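Local coordinates for spike protein P1 (Pseudoalteromonas phage pm2, PDB 2VVE) that serves as the receptor-binding spike at the fivefold vertices of the virion, with its C-terminal part responsible for binding the host receptor, at residues Ile44-Glu49 with Phe70-Phe75; Glu25-Asp30 with Ile249-Thr254; Phe116-Pro121 with Val127-Lys132; Ile17-Gly22 with Ile38-Asp43. One frame throughout, in Å; residues are numbered along the deposited sequence.

From the N terminus, the chain runs through 17-22 and 25-30 before it reaches 38-43, where contact 4 closes the first loop. Contact 1 follows in series, as 44-49 meets 70-75. All of this belongs to the second jelly-roll domain, and contacts 1 and 4 touch through Phe70 and Ile38. The chain then enters the next domain, where 116-121 and 127-132 close the short loop of contact 3. Contact 2 closes last, when 249-254 returns to 25-30. Its long loop encloses contacts 1 and 3 and crosses contact 4. Contacts 1 and 2 join the two sheets of this jelly roll, and contact 4 packs 17-22 against the bend after 33-39. Contact 3 joins the other domain's sheets.

Contact 1. Residues Ile44-Glu49 with Phe70-Phe75; sequences IWIGGE and FQINTF
Phe70 and Ile46 approach each other from facing sheets, their side chains coming from opposite directions. Ile46 CG1 reaches to 3.9 Å from Phe70 CZ. The approach to the ring is oblique. Ile46 CD1 also lies near Phe70 CZ, at 4.1 Å. Phe70 holds CG between its backbone N and carbonyl carbon (chi1 64°), which stands the ring up from its strand into the space between the sheets. Ile44 crosses the same ring at about a right angle. Its CG2 branch also comes in obliquely, 4.1 Å from Phe70 CE2. Further along, the CG2 branch of Ile46 meets Ile72 CD1 at 4.3 Å. Ile46 thus divides its two branches between two partners on strand 69-72.

The two strands run in nearly the same direction, 24° apart, with their axes 10.7 Å from each other. They belong to different sheets of the jelly roll. Phe64 stacks on Phe70, and Tyr80 and Val78 flank the isoleucines. No hydrogen bond links the two segments, and all four touching residues are buried. The sheets are therefore joined here by apolar packing, with shape fit and burial of hydrocarbon as the likely source of cohesion.

Contact 2. Residues Glu25-Asp30 with Ile249-Thr254; sequences ELLPED and ILMERT
Leu27 and Met251 make the apolar part of the contact. Leu27 CD2 lies 3.7 Å from Met251 CE. The two side chains slide past each other in opposite directions, so methyl meets methyl alongside. Met251 starts extended, with CG anti to the backbone N (chi1 -176°), and bends only at its last torsion. That bend sets the terminal methyl against the leucine. Both residues are buried.

The polar part lies nearer the chain end. Asp30 and Arg253 cross at about a right angle, and their carboxylate and guanidinium planes stand 88° apart. Asp30 OD2 approaches Arg253 CD at 4.0 Å. The charged atom Arg253 NH1 is 4.5 Å from Asp30 OD2, beyond a salt bridge. The attraction is therefore probably long-range and weakly directional. Asp30 OD1 is hydrogen-bonded to Ser32 OG instead. Arg253 also packs on Ser32.

Backbone bonds hold 25-30 to other strands. Leu26 and Leu27 both pair with Val78 in a classic beta bulge, where the chain turns a corner. Beyond it, Asp30 pairs with Phe75. On the other segment, Leu250 packs on Ile46 of a neighbouring subunit. The contact joins edge strand 24-27 of one sheet to inner strand 245-253 of the other. Two facing four-stranded antiparallel sheets, packed face to face by such apolar side chains, form the jelly-roll sandwich of this domain.

Contact 3. Residues Phe116-Pro121 with Val127-Lys132; sequences FDIDVP and VPFSLK
Ile118 and Leu131 reach toward each other, tip to tip. The CD1 methyl of Ile118 stops 4.1 Å from Leu131 CD2. With CG anti to the backbone N (chi1 -174°), Leu131 extends from its strand and brings CD2 to the isoleucine. The same Ile118 methyl also approaches Phe129. It lies 4.3 Å from Phe129 CZ, at the edge of the ring and near its plane. One methyl therefore fits against a leucine branch and a phenylalanine rim. The contact is aliphatic-to-edge, not packing over a ring face.

Polar interactions across the segments are absent, and the three touching residues are buried. Within segment 127-132, the carbonyl oxygen Val127 O also lies at the edge of the Phe129 ring, in its plane. Asp117 and Lys132 are engaged away from the contact: Asp117 in a salt bridge with Arg203, Lys132 in one with Asp237.

The backbones find their hydrogen-bond partners in separate sheets. Ile118 pairs with His202 of strand 200-208, whereas Leu131 pairs with Val193 of strand 189-195. Phe90 of strand 88-91 packs against both Ile118 and Leu131. Strands 116-120 and 129-137 thus face each other across the core. In its sheet, 129-137 lies between 189-195 and 229-236.

Contact 4. Residues Ile17-Gly22 with Ile38-Asp43; sequences IPLRDG and IKSPVD
Leu19 places one methyl, CD1, among Ser40, Pro41 and Val42. The closest approach is to the serine: Leu19 CD1 lies 3.4 Å from Ser40 OG. This is the tight, buried part of the contact. The serine hydroxyl is also committed within its own segment. Ser40 OG donates a hydrogen bond to Val42 O at 2.7 Å, in the carbonyl plane and on a lone pair, with an angle of 134° at the oxygen. With OG anti to the backbone N (chi1 176°), Ser40 can reach that carbonyl two residues ahead. The bond probably helps fix the bend that links strands 33-39 and 44-47.

These strands belong to the two different sheets of the jelly roll, so the bend carries the chain from one sheet to the other. Leu19, on the other segment, makes backbone bonds to Lys244 and Gly245.

The looser side is made by Pro41 and Val42, which stand farther off. Pro41 CD and Val42 CG2 each lie 4.2 Å from Leu19 CD1. Leu19 and Val42 meet tip to tip, whereas Pro41 is exposed to solvent. Val42 is partly exposed and also rests on Val82.

Contact 1. Residues Ile44-Glu49 with Phe70-Phe75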
loop_
_atom_site.group_PDB
_atom_site.type_symbol
_atom_site.label_atom_id
_atom_site.label_comp_id
_atom_site.label_asym_id
_atom_site.label_seq_id
_atom_site.Cartn_x
_atom_site.Cartn_y
_atom_site.Cartn_z
ATOM N N ILE A 44 -6.884 17.009 -3.653
ATOM C CA ILE A 44 -7.859 17.888 -4.283
ATOM C C ILE A 44 -9.064 18.066 -3.354
ATOM O O ILE A 44 -9.577 17.101 -2.786
ATOM C CB ILE A 44 -8.302 17.354 -5.687
ATOM C CG1 ILE A 44 -9.146 18.403 -6.433
ATOM C CG2 ILE A 44 -9.035 15.976 -5.586
ATOM C CD1 ILE A 44 -9.421 18.069 -7.896
ATOM N N TRP A 45 -9.507 19.308 -3.220
ATOM C CA TRP A 45 -10.639 19.624 -2.376
ATOM C C TRP A 45 -11.838 19.826 -3.295
ATOM O O TRP A 45 -11.722 20.523 -4.306
ATOM C CB TRP A 45 -10.312 20.847 -1.517
ATOM C CG TRP A 45 -9.450 20.497 -0.317
ATOM C CD1 TRP A 45 -9.872 20.344 0.985
ATOM C CD2 TRP A 45 -8.039 20.244 -0.308
ATOM N NE1 TRP A 45 -8.809 20.022 1.797
ATOM C CE2 TRP A 45 -7.673 19.946 1.031
ATOM C CE3 TRP A 45 -7.046 20.232 -1.300
ATOM C CZ2 TRP A 45 -6.356 19.651 1.403
ATOM C CZ3 TRP A 45 -5.733 19.929 -0.927
ATOM C CH2 TRP A 45 -5.403 19.644 0.418
ATOM N N ILE A 46 -12.950 19.167 -2.973
ATOM C CA ILE A 46 -14.133 19.116 -3.844
ATOM C C ILE A 46 -15.350 19.623 -3.070
ATOM O O ILE A 46 -15.558 19.256 -1.909
ATOM C CB ILE A 46 -14.405 17.679 -4.370
ATOM C CG1 ILE A 46 -13.217 17.163 -5.210
ATOM C CG2 ILE A 46 -15.695 17.623 -5.189
ATOM C CD1 ILE A 46 -13.049 17.863 -6.580
ATOM N N GLY A 47 -16.142 20.457 -3.723
ATOM C CA GLY A 47 -17.327 21.039 -3.092
ATOM C C GLY A 47 -18.317 21.642 -4.065
ATOM O O GLY A 47 -18.092 21.664 -5.287
ATOM N N GLY A 48 -19.400 22.169 -3.497
ATOM C CA GLY A 48 -20.470 22.806 -4.257
ATOM C C GLY A 48 -20.231 24.288 -4.420
ATOM O O GLY A 48 -19.113 24.767 -4.268
ATOM N N GLU A 49 -21.295 25.023 -4.718
ATOM C CA GLU A 49 -21.187 26.454 -5.029
ATOM C C GLU A 49 -20.726 27.297 -3.840
ATOM O O GLU A 49 -20.233 28.419 -4.017
ATOM C CB GLU A 49 -22.510 26.973 -5.603
ATOM C CG GLU A 49 -22.860 26.342 -6.955
ATOM C CD GLU A 49 -24.222 26.766 -7.488
ATOM O OE1 GLU A 49 -25.254 26.335 -6.924
ATOM O OE2 GLU A 49 -24.257 27.516 -8.488
ATOM N N PHE A 70 -12.376 8.593 -7.243
ATOM C CA PHE A 70 -13.651 8.859 -6.601
ATOM C C PHE A 70 -14.721 9.185 -7.644
ATOM O O PHE A 70 -14.407 9.382 -8.819
ATOM C CB PHE A 70 -13.494 9.982 -5.552
ATOM C CG PHE A 70 -13.097 11.338 -6.124
ATOM C CD1 PHE A 70 -14.065 12.318 -6.345
ATOM C CD2 PHE A 70 -11.763 11.649 -6.397
ATOM C CE1 PHE A 70 -13.714 13.577 -6.877
ATOM C CE2 PHE A 70 -11.404 12.919 -6.909
ATOM C CZ PHE A 70 -12.380 13.877 -7.144
ATOM N N GLN A 71 -15.977 9.211 -7.230
ATOM C CA GLN A 71 -17.044 9.478 -8.189
ATOM C C GLN A 71 -17.925 10.632 -7.741
ATOM O O GLN A 71 -18.098 10.869 -6.538
ATOM C CB GLN A 71 -17.894 8.225 -8.437
ATOM C CG GLN A 71 -17.180 7.081 -9.151
ATOM C CD GLN A 71 -16.296 6.272 -8.217
ATOM O OE1 GLN A 71 -16.715 5.896 -7.107
ATOM N NE2 GLN A 71 -15.068 6.020 -8.640
ATOM N N ILE A 72 -18.459 11.341 -8.728
ATOM C CA ILE A 72 -19.492 12.354 -8.524
ATOM C C ILE A 72 -20.676 11.951 -9.412
ATOM O O ILE A 72 -20.491 11.734 -10.621
ATOM C CB ILE A 72 -18.999 13.752 -8.963
ATOM C CG1 ILE A 72 -17.693 14.152 -8.248
ATOM C CG2 ILE A 72 -20.115 14.807 -8.808
ATOM C CD1 ILE A 72 -17.771 14.249 -6.736
ATOM N N ASN A 73 -21.881 11.847 -8.828
ATOM C CA ASN A 73 -23.050 11.381 -9.584
ATOM C C ASN A 73 -24.126 12.451 -9.789
ATOM O O ASN A 73 -25.277 12.136 -10.078
ATOM C CB ASN A 73 -23.692 10.162 -8.915
ATOM C CG ASN A 73 -22.827 8.906 -8.984
ATOM O OD1 ASN A 73 -21.721 8.910 -9.509
ATOM N ND2 ASN A 73 -23.339 7.824 -8.425
ATOM N N THR A 74 -23.742 13.711 -9.640
ATOM C CA THR A 74 -24.670 14.824 -9.811
ATOM C C THR A 74 -24.689 15.272 -11.267
ATOM O O THR A 74 -23.841 14.847 -12.066
ATOM C CB THR A 74 -24.245 16.022 -8.953
ATOM O OG1 THR A 74 -22.926 16.457 -9.345
ATOM C CG2 THR A 74 -24.230 15.639 -7.509
ATOM N N PHE A 75 -25.648 16.126 -11.614
ATOM C CA PHE A 75 -25.600 16.806 -12.909
ATOM C C PHE A 75 -25.284 18.289 -12.741
ATOM O O PHE A 75 -25.197 19.017 -13.725
ATOM C CB PHE A 75 -26.885 16.607 -13.732
ATOM C CG PHE A 75 -28.111 17.278 -13.154
ATOM C CD1 PHE A 75 -28.464 18.578 -13.527
ATOM C CD2 PHE A 75 -28.939 16.591 -12.276
ATOM C CE1 PHE A 75 -29.603 19.189 -12.995
ATOM C CE2 PHE A 75 -30.074 17.200 -11.739
ATOM C CZ PHE A 75 -30.410 18.495 -12.113
#

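Contact 2. Residues Glu25-Asp30 with Ile249-Thr254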
loop_
_atom_site.group_PDB
_atom_site.type_symbol
_atom_site.label_atom_id
_atom_site.label_comp_id
_atom_site.label_asym_id
_atom_site.label_seq_id
_atom_site.Cartn_x
_atom_site.Cartn_y
_atom_site.Cartn_z
ATOM N N GLU A 25 -14.202 25.665 -11.354
ATOM C CA GLU A 25 -15.175 24.631 -11.634
ATOM C C GLU A 25 -14.485 23.373 -12.176
ATOM O O GLU A 25 -13.645 23.460 -13.074
ATOM C CB GLU A 25 -16.181 25.161 -12.646
ATOM C CG GLU A 25 -17.403 24.311 -12.767
ATOM C CD GLU A 25 -18.437 24.945 -13.652
ATOM O OE1 GLU A 25 -18.183 25.039 -14.867
ATOM O OE2 GLU A 25 -19.507 25.322 -13.128
ATOM N N LEU A 26 -14.824 22.216 -11.609
ATOM C CA LEU A 26 -14.320 20.939 -12.100
ATOM C C LEU A 26 -15.259 20.407 -13.180
ATOM O O LEU A 26 -14.814 19.957 -14.236
ATOM C CB LEU A 26 -14.207 19.923 -10.961
ATOM C CG LEU A 26 -13.627 18.568 -11.357
ATOM C CD1 LEU A 26 -12.124 18.685 -11.570
ATOM C CD2 LEU A 26 -13.973 17.536 -10.303
ATOM N N LEU A 27 -16.556 20.451 -12.894
ATOM C CA LEU A 27 -17.600 20.073 -13.852
ATOM C C LEU A 27 -18.695 21.127 -13.897
ATOM O O LEU A 27 -19.092 21.654 -12.844
ATOM C CB LEU A 27 -18.240 18.747 -13.443
ATOM C CG LEU A 27 -17.294 17.561 -13.269
ATOM C CD1 LEU A 27 -17.993 16.476 -12.460
ATOM C CD2 LEU A 27 -16.795 17.056 -14.623
ATOM N N PRO A 28 -19.222 21.416 -15.105
ATOM C CA PRO A 28 -20.299 22.387 -15.231
ATOM C C PRO A 28 -21.659 21.722 -14.966
ATOM O O PRO A 28 -21.754 20.488 -14.956
ATOM C CB PRO A 28 -20.180 22.836 -16.694
ATOM C CG PRO A 28 -19.692 21.605 -17.417
ATOM C CD PRO A 28 -18.849 20.829 -16.411
ATOM N N GLU A 29 -22.700 22.518 -14.746
ATOM C CA GLU A 29 -24.054 21.961 -14.753
ATOM C C GLU A 29 -24.323 21.427 -16.158
ATOM O O GLU A 29 -24.141 22.134 -17.153
ATOM C CB GLU A 29 -25.112 22.983 -14.357
ATOM C CG GLU A 29 -26.525 22.367 -14.251
ATOM C CD GLU A 29 -27.556 23.300 -13.653
ATOM O OE1 GLU A 29 -27.244 23.995 -12.660
ATOM O OE2 GLU A 29 -28.697 23.320 -14.170
ATOM N N ASP A 30 -24.739 20.169 -16.225
ATOM C CA ASP A 30 -24.925 19.489 -17.498
ATOM C C ASP A 30 -25.987 18.409 -17.292
ATOM O O ASP A 30 -25.706 17.351 -16.723
ATOM C CB ASP A 30 -23.577 18.908 -17.949
ATOM C CG ASP A 30 -23.669 18.109 -19.235
ATOM O OD1 ASP A 30 -24.785 17.879 -19.751
ATOM O OD2 ASP A 30 -22.604 17.685 -19.718
ATOM N N ILE A 249 -10.642 11.974 -16.132
ATOM C CA ILE A 249 -12.098 11.934 -16.056
ATOM C C ILE A 249 -12.676 10.932 -17.028
ATOM O O ILE A 249 -12.367 10.954 -18.206
ATOM C CB ILE A 249 -12.776 13.318 -16.386
ATOM C CG1 ILE A 249 -12.028 14.502 -15.762
ATOM C CG2 ILE A 249 -14.297 13.291 -16.043
ATOM C CD1 ILE A 249 -12.059 14.563 -14.234
ATOM N N LEU A 250 -13.496 10.039 -16.501
ATOM C CA LEU A 250 -14.391 9.227 -17.312
ATOM C C LEU A 250 -15.799 9.699 -16.978
ATOM O O LEU A 250 -16.234 9.614 -15.821
ATOM C CB LEU A 250 -14.199 7.737 -16.992
ATOM C CG LEU A 250 -15.149 6.832 -17.788
ATOM C CD1 LEU A 250 -14.406 5.624 -18.301
ATOM C CD2 LEU A 250 -16.370 6.433 -16.965
ATOM N N MET A 251 -16.494 10.220 -17.990
ATOM C CA MET A 251 -17.834 10.749 -17.825
ATOM C C MET A 251 -18.848 9.879 -18.562
ATOM O O MET A 251 -18.608 9.465 -19.701
ATOM C CB MET A 251 -17.885 12.164 -18.409
ATOM C CG MET A 251 -19.216 12.823 -18.196
ATOM S SD MET A 251 -19.191 14.518 -18.788
ATOM C CE MET A 251 -18.007 15.265 -17.682
ATOM N N GLU A 252 -19.991 9.649 -17.922
ATOM C CA GLU A 252 -21.118 8.940 -18.534
ATOM C C GLU A 252 -22.341 9.852 -18.627
ATOM O O GLU A 252 -22.684 10.556 -17.679
ATOM C CB GLU A 252 -21.462 7.679 -17.747
ATOM C CG GLU A 252 -20.207 6.849 -17.398
ATOM C CD GLU A 252 -20.515 5.631 -16.544
ATOM O OE1 GLU A 252 -21.648 5.513 -16.048
ATOM O OE2 GLU A 252 -19.616 4.790 -16.394
ATOM N N ARG A 253 -22.973 9.837 -19.793
ATOM C CA ARG A 253 -24.102 10.721 -20.100
ATOM C C ARG A 253 -25.213 9.978 -20.836
ATOM O O ARG A 253 -24.957 8.976 -21.516
ATOM C CB ARG A 253 -23.637 11.901 -20.962
ATOM C CG ARG A 253 -22.715 12.897 -20.250
ATOM C CD ARG A 253 -22.264 13.999 -21.190
ATOM N NE ARG A 253 -21.430 13.467 -22.261
ATOM C CZ ARG A 253 -21.022 14.159 -23.317
ATOM N NH1 ARG A 253 -21.373 15.432 -23.465
ATOM N NH2 ARG A 253 -20.265 13.567 -24.230
ATOM N N THR A 254 -26.440 10.488 -20.712
ATOM C CA THR A 254 -27.606 9.931 -21.398
ATOM C C THR A 254 -27.507 10.198 -22.904
ATOM O O THR A 254 -26.886 11.172 -23.337
ATOM C CB THR A 254 -28.922 10.524 -20.831
ATOM O OG1 THR A 254 -29.025 10.208 -19.438
ATOM C CG2 THR A 254 -30.164 9.969 -21.559
#

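Contact 3. Residues Phe116-Pro121 with Val127-Lys132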
loop_
_atom_site.group_PDB
_atom_site.type_symbol
_atom_site.label_atom_id
_atom_site.label_comp_id
_atom_site.label_asym_id
_atom_site.label_seq_id
_atom_site.Cartn_x
_atom_site.Cartn_y
_atom_site.Cartn_z
ATOM N N PHE A 116 17.009 20.538 -8.907
ATOM C CA PHE A 116 15.600 20.279 -8.649
ATOM C C PHE A 116 15.117 19.354 -9.756
ATOM O O PHE A 116 15.752 19.258 -10.806
ATOM C CB PHE A 116 14.794 21.584 -8.578
ATOM C CG PHE A 116 14.726 22.334 -9.883
ATOM C CD1 PHE A 116 13.673 22.099 -10.768
ATOM C CD2 PHE A 116 15.715 23.245 -10.237
ATOM C CE1 PHE A 116 13.587 22.776 -11.976
ATOM C CE2 PHE A 116 15.650 23.925 -11.457
ATOM C CZ PHE A 116 14.582 23.682 -12.327
ATOM N N ASP A 117 14.000 18.681 -9.521
ATOM C CA ASP A 117 13.450 17.748 -10.497
ATOM C C ASP A 117 12.176 18.322 -11.127
ATOM O O ASP A 117 11.388 18.998 -10.453
ATOM C CB ASP A 117 13.133 16.393 -9.840
ATOM C CG ASP A 117 14.387 15.612 -9.432
ATOM O OD1 ASP A 117 15.464 15.824 -10.026
ATOM O OD2 ASP A 117 14.294 14.771 -8.511
ATOM N N ILE A 118 11.994 18.056 -12.419
ATOM C CA ILE A 118 10.721 18.338 -13.096
ATOM C C ILE A 118 10.083 17.002 -13.453
ATOM O O ILE A 118 10.668 16.210 -14.190
ATOM C CB ILE A 118 10.887 19.184 -14.388
ATOM C CG1 ILE A 118 11.651 20.480 -14.106
ATOM C CG2 ILE A 118 9.512 19.460 -15.044
ATOM C CD1 ILE A 118 12.028 21.260 -15.374
ATOM N N ASP A 119 8.884 16.764 -12.933
ATOM C CA ASP A 119 8.137 15.562 -13.291
ATOM C C ASP A 119 7.244 15.887 -14.479
ATOM O O ASP A 119 6.202 16.543 -14.328
ATOM C CB ASP A 119 7.328 15.058 -12.092
ATOM C CG ASP A 119 6.705 13.691 -12.326
ATOM O OD1 ASP A 119 7.005 13.043 -13.353
ATOM O OD2 ASP A 119 5.910 13.262 -11.466
ATOM N N VAL A 120 7.662 15.429 -15.661
ATOM C CA VAL A 120 6.930 15.689 -16.905
ATOM C C VAL A 120 5.777 14.687 -17.052
ATOM O O VAL A 120 6.010 13.488 -17.240
ATOM C CB VAL A 120 7.874 15.664 -18.135
ATOM C CG1 VAL A 120 7.109 15.918 -19.426
ATOM C CG2 VAL A 120 8.962 16.711 -17.982
ATOM N N PRO A 121 4.522 15.174 -16.972
ATOM C CA PRO A 121 3.383 14.257 -17.054
ATOM C C PRO A 121 3.233 13.698 -18.464
ATOM O O PRO A 121 3.753 14.301 -19.412
ATOM C CB PRO A 121 2.187 15.156 -16.713
ATOM C CG PRO A 121 2.619 16.514 -17.109
ATOM C CD PRO A 121 4.088 16.580 -16.834
ATOM N N VAL A 127 6.450 17.680 -25.442
ATOM C CA VAL A 127 5.841 18.984 -25.727
ATOM C C VAL A 127 6.764 20.101 -25.216
ATOM O O VAL A 127 7.081 20.139 -24.026
ATOM C CB VAL A 127 4.435 19.123 -25.079
ATOM C CG1 VAL A 127 3.874 20.527 -25.301
ATOM C CG2 VAL A 127 3.461 18.069 -25.617
ATOM N N PRO A 128 7.212 21.005 -26.113
ATOM C CA PRO A 128 8.122 22.073 -25.673
ATOM C C PRO A 128 7.467 23.029 -24.676
ATOM O O PRO A 128 6.275 23.353 -24.803
ATOM C CB PRO A 128 8.471 22.814 -26.969
ATOM C CG PRO A 128 8.086 21.857 -28.095
ATOM C CD PRO A 128 6.926 21.078 -27.560
ATOM N N PHE A 129 8.249 23.479 -23.700
ATOM C CA PHE A 129 7.755 24.402 -22.685
ATOM C C PHE A 129 8.831 25.395 -22.270
ATOM O O PHE A 129 10.025 25.125 -22.412
ATOM C CB PHE A 129 7.227 23.639 -21.465
ATOM C CG PHE A 129 8.288 22.886 -20.708
ATOM C CD1 PHE A 129 8.975 23.494 -19.659
ATOM C CD2 PHE A 129 8.596 21.563 -21.039
ATOM C CE1 PHE A 129 9.961 22.803 -18.948
ATOM C CE2 PHE A 129 9.580 20.860 -20.341
ATOM C CZ PHE A 129 10.265 21.481 -19.292
ATOM N N SER A 130 8.390 26.548 -21.780
ATOM C CA SER A 130 9.301 27.604 -21.320
ATOM C C SER A 130 9.795 27.350 -19.902
ATOM O O SER A 130 8.997 27.178 -18.980
ATOM C CB SER A 130 8.610 28.969 -21.383
ATOM O OG SER A 130 9.432 29.984 -20.818
ATOM N N LEU A 131 11.118 27.336 -19.739
ATOM C CA LEU A 131 11.744 27.305 -18.422
ATOM C C LEU A 131 12.586 28.557 -18.252
ATOM O O LEU A 131 13.463 28.852 -19.073
ATOM C CB LEU A 131 12.601 26.044 -18.252
ATOM C CG LEU A 131 13.231 25.734 -16.886
ATOM C CD1 LEU A 131 12.181 25.587 -15.791
ATOM C CD2 LEU A 131 14.069 24.464 -16.968
ATOM N N LYS A 132 12.324 29.285 -17.173
ATOM C CA LYS A 132 12.956 30.573 -16.950
ATOM C C LYS A 132 13.667 30.648 -15.613
ATOM O O LYS A 132 13.378 29.879 -14.697
ATOM C CB LYS A 132 11.913 31.686 -17.010
ATOM C CG LYS A 132 11.299 31.926 -18.382
ATOM C CD LYS A 132 10.223 32.994 -18.266
ATOM C CE LYS A 132 9.469 33.202 -19.577
ATOM N NZ LYS A 132 8.299 34.131 -19.395
#

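Contact 4. Residues Ile17-Gly22 with Ile38-Asp43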
loop_
_atom_site.group_PDB
_atom_site.type_symbol
_atom_site.label_atom_id
_atom_site.label_comp_id
_atom_site.label_asym_id
_atom_site.label_seq_id
_atom_site.Cartn_x
_atom_site.Cartn_y
_atom_site.Cartn_z
ATOM N N ILE A 17 -8.605 17.076 -17.328
ATOM C CA ILE A 17 -8.843 18.484 -16.970
ATOM C C ILE A 17 -7.578 19.118 -16.381
ATOM O O ILE A 17 -6.978 18.564 -15.445
ATOM C CB ILE A 17 -10.012 18.649 -15.977
ATOM C CG1 ILE A 17 -11.355 18.352 -16.660
ATOM C CG2 ILE A 17 -10.026 20.075 -15.371
ATOM C CD1 ILE A 17 -12.501 18.092 -15.670
ATOM N N PRO A 18 -7.175 20.284 -16.920
ATOM C CA PRO A 18 -6.026 20.973 -16.347
ATOM C C PRO A 18 -6.416 21.598 -15.017
ATOM O O PRO A 18 -7.346 22.405 -14.954
ATOM C CB PRO A 18 -5.698 22.051 -17.385
ATOM C CG PRO A 18 -7.023 22.352 -18.028
ATOM C CD PRO A 18 -7.769 21.038 -18.047
ATOM N N LEU A 19 -5.729 21.193 -13.954
ATOM C CA LEU A 19 -6.011 21.737 -12.626
ATOM C C LEU A 19 -5.205 23.018 -12.381
ATOM O O LEU A 19 -3.977 22.991 -12.385
ATOM C CB LEU A 19 -5.689 20.701 -11.554
ATOM C CG LEU A 19 -6.485 19.388 -11.580
ATOM C CD1 LEU A 19 -5.842 18.376 -10.644
ATOM C CD2 LEU A 19 -7.946 19.635 -11.185
ATOM N N ARG A 20 -5.900 24.138 -12.182
ATOM C CA ARG A 20 -5.212 25.414 -12.034
ATOM C C ARG A 20 -5.481 25.985 -10.635
ATOM O O ARG A 20 -5.947 25.259 -9.766
ATOM C CB ARG A 20 -5.578 26.352 -13.191
ATOM C CG ARG A 20 -5.268 25.718 -14.553
ATOM C CD ARG A 20 -5.292 26.724 -15.694
ATOM N NE ARG A 20 -4.926 26.085 -16.961
ATOM C CZ ARG A 20 -3.677 25.850 -17.368
ATOM N NH1 ARG A 20 -2.633 26.202 -16.617
ATOM N NH2 ARG A 20 -3.463 25.252 -18.536
ATOM N N ASP A 21 -5.160 27.255 -10.413
ATOM C CA ASP A 21 -5.133 27.814 -9.063
ATOM C C ASP A 21 -6.441 28.449 -8.605
ATOM O O ASP A 21 -7.237 28.940 -9.412
ATOM C CB ASP A 21 -4.015 28.861 -8.948
ATOM C CG ASP A 21 -4.188 30.005 -9.946
ATOM O OD1 ASP A 21 -4.336 29.733 -11.161
ATOM O OD2 ASP A 21 -4.192 31.167 -9.521
ATOM N N GLY A 22 -6.618 28.492 -7.293
ATOM C CA GLY A 22 -7.845 29.035 -6.704
ATOM C C GLY A 22 -9.025 28.095 -6.889
ATOM O O GLY A 22 -8.879 26.999 -7.429
ATOM N N ILE A 38 -13.274 10.090 -11.319
ATOM C CA ILE A 38 -12.219 11.092 -11.352
ATOM C C ILE A 38 -11.000 10.623 -10.539
ATOM O O ILE A 38 -11.145 10.044 -9.463
ATOM C CB ILE A 38 -12.739 12.427 -10.766
ATOM C CG1 ILE A 38 -14.004 12.889 -11.510
ATOM C CG2 ILE A 38 -11.639 13.515 -10.739
ATOM C CD1 ILE A 38 -14.909 13.776 -10.701
ATOM N N LYS A 39 -9.802 10.907 -11.054
ATOM C CA LYS A 39 -8.584 10.688 -10.285
ATOM C C LYS A 39 -7.675 11.888 -10.474
ATOM O O LYS A 39 -7.354 12.253 -11.606
ATOM C CB LYS A 39 -7.836 9.412 -10.691
ATOM C CG LYS A 39 -6.599 9.113 -9.781
ATOM C CD LYS A 39 -5.708 7.980 -10.312
ATOM C CE LYS A 39 -6.449 6.639 -10.287
ATOM N NZ LYS A 39 -5.603 5.502 -10.770
ATOM N N SER A 40 -7.272 12.482 -9.355
ATOM C CA SER A 40 -6.364 13.639 -9.367
ATOM C C SER A 40 -4.965 13.201 -8.944
ATOM O O SER A 40 -4.831 12.421 -8.002
ATOM C CB SER A 40 -6.873 14.725 -8.414
ATOM O OG SER A 40 -5.973 15.821 -8.337
ATOM N N PRO A 41 -3.918 13.715 -9.619
ATOM C CA PRO A 41 -2.566 13.340 -9.249
ATOM C C PRO A 41 -2.059 14.108 -8.026
ATOM O O PRO A 41 -0.964 13.830 -7.544
ATOM C CB PRO A 41 -1.747 13.729 -10.490
ATOM C CG PRO A 41 -2.463 14.917 -11.037
ATOM C CD PRO A 41 -3.929 14.657 -10.765
ATOM N N VAL A 42 -2.857 15.063 -7.554
ATOM C CA VAL A 42 -2.552 15.827 -6.341
ATOM C C VAL A 42 -3.761 15.812 -5.415
ATOM O O VAL A 42 -4.902 15.627 -5.880
ATOM C CB VAL A 42 -2.120 17.297 -6.674
ATOM C CG1 VAL A 42 -0.843 17.302 -7.519
ATOM C CG2 VAL A 42 -3.233 18.062 -7.406
ATOM N N ASP A 43 -3.526 16.010 -4.111
ATOM C CA ASP A 43 -4.652 16.193 -3.180
ATOM C C ASP A 43 -5.588 17.280 -3.708
ATOM O O ASP A 43 -5.140 18.352 -4.160
ATOM C CB ASP A 43 -4.175 16.595 -1.787
ATOM C CG ASP A 43 -3.399 15.497 -1.071
ATOM O OD1 ASP A 43 -3.373 14.330 -1.516
ATOM O OD2 ASP A 43 -2.816 15.822 -0.023
#